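Carbamate kinase (Aeropyrum pernix, PDB 2E9Y) probably transfers a phosphate group between carbamate and a nucleotide, as expected of a carbamate kinase in the amino acid kinase family. Local coordinates at residues G138-E141 and A142-L145. Sequence-based numbering, arbitrary orientation.
Sequences GREE and AEEL
Arg139 and Glu143, one turn apart on helix 139-149, are joined twice, once through the backbone and once through their side chains. Glu143 N donates to Arg139 O at 2.9 Å, while Arg139 NE reaches Glu143 OE2 at 3.4 Å, a weak hydrogen bond within a salt bridge. The arginine chain runs fully extended with CG anti to the backbone N (chi1 179°), which carries NE across to the Glu143 carboxylate; OE2 lies at the guanidinium edge, near its plane, and the carboxylate is turned 89° from the guanidinium, so one oxygen makes the contact rather than a side-on pair. The helix opens at its N-cap, Gly138, whose carbonyl O accepts from Ala142 N at 2.9 Å. The carbonyls of Glu140 and Glu141 are taken in turn by Glu144 N (3.1 Å) and Leu145 N (3.0 Å). Glu140 OE2 lies 4.1 Å from Glu143 OE1, a like-charge approach that Arg139 probably softens. The Glu144 carboxylate has its partner further along the helix, a salt bridge from OE2 to Arg147. The buried Ala142 and Leu145 rest on Phe153 of strand 152-155, in the small antiparallel sheet. All four carbonyls of 138-141 are thus satisfied by amides four residues on; the long ion pair adds only a modest electrostatic tie.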
# COMPACT_ATOMS: atom_id res chain seq x y z
N GLY A 138 17.18 22.92 9.11
CA GLY A 138 17.94 24.05 9.60
C GLY A 138 17.99 23.98 11.11
O GLY A 138 17.17 23.30 11.73
N ARG A 139 18.96 24.67 11.71
CA ARG A 139 19.11 24.66 13.15
C ARG A 139 17.85 25.03 13.92
O ARG A 139 17.42 24.31 14.82
CB ARG A 139 20.25 25.59 13.56
CG ARG A 139 20.48 25.67 15.06
CD ARG A 139 21.58 26.66 15.38
NE ARG A 139 21.71 26.86 16.82
CZ ARG A 139 22.65 27.62 17.38
NH1 ARG A 139 23.54 28.25 16.63
NH2 ARG A 139 22.69 27.75 18.70
N GLU A 140 17.25 26.17 13.57
CA GLU A 140 16.05 26.63 14.26
C GLU A 140 14.89 25.64 14.16
O GLU A 140 14.23 25.34 15.15
CB GLU A 140 15.62 27.99 13.71
CG GLU A 140 16.66 29.08 13.93
CD GLU A 140 17.15 29.14 15.36
OE1 GLU A 140 16.31 29.29 16.28
OE2 GLU A 140 18.38 29.04 15.58
N GLU A 141 14.64 25.13 12.95
CA GLU A 141 13.56 24.18 12.75
C GLU A 141 13.82 22.87 13.49
O GLU A 141 12.92 22.29 14.09
CB GLU A 141 13.36 23.92 11.26
CG GLU A 141 12.34 22.84 10.94
CD GLU A 141 11.94 22.81 9.48
OE1 GLU A 141 12.82 23.03 8.61
OE2 GLU A 141 10.75 22.56 9.18
N ALA A 142 15.07 22.40 13.44
CA ALA A 142 15.43 21.15 14.11
C ALA A 142 15.28 21.27 15.63
O ALA A 142 14.75 20.37 16.27
CB ALA A 142 16.86 20.76 13.74
N GLU A 143 15.75 22.37 16.20
CA GLU A 143 15.65 22.55 17.64
C GLU A 143 14.18 22.60 18.07
O GLU A 143 13.83 22.15 19.16
CB GLU A 143 16.38 23.82 18.08
CG GLU A 143 17.85 23.82 17.68
CD GLU A 143 18.63 24.96 18.30
OE1 GLU A 143 18.08 26.09 18.38
OE2 GLU A 143 19.79 24.74 18.70
N GLU A 144 13.34 23.15 17.20
CA GLU A 144 11.91 23.25 17.48
C GLU A 144 11.26 21.87 17.45
O GLU A 144 10.45 21.53 18.32
CB GLU A 144 11.25 24.18 16.45
CG GLU A 144 9.76 24.37 16.63
CD GLU A 144 9.38 24.84 18.02
OE1 GLU A 144 10.02 25.79 18.52
OE2 GLU A 144 8.44 24.27 18.61
N LEU A 145 11.61 21.08 16.45
CA LEU A 145 11.06 19.73 16.31
C LEU A 145 11.47 18.86 17.50
O LEU A 145 10.71 18.00 17.94
CB LEU A 145 11.54 19.09 15.01
CG LEU A 145 10.94 19.67 13.72
CD1 LEU A 145 11.72 19.20 12.51
CD2 LEU A 145 9.48 19.24 13.62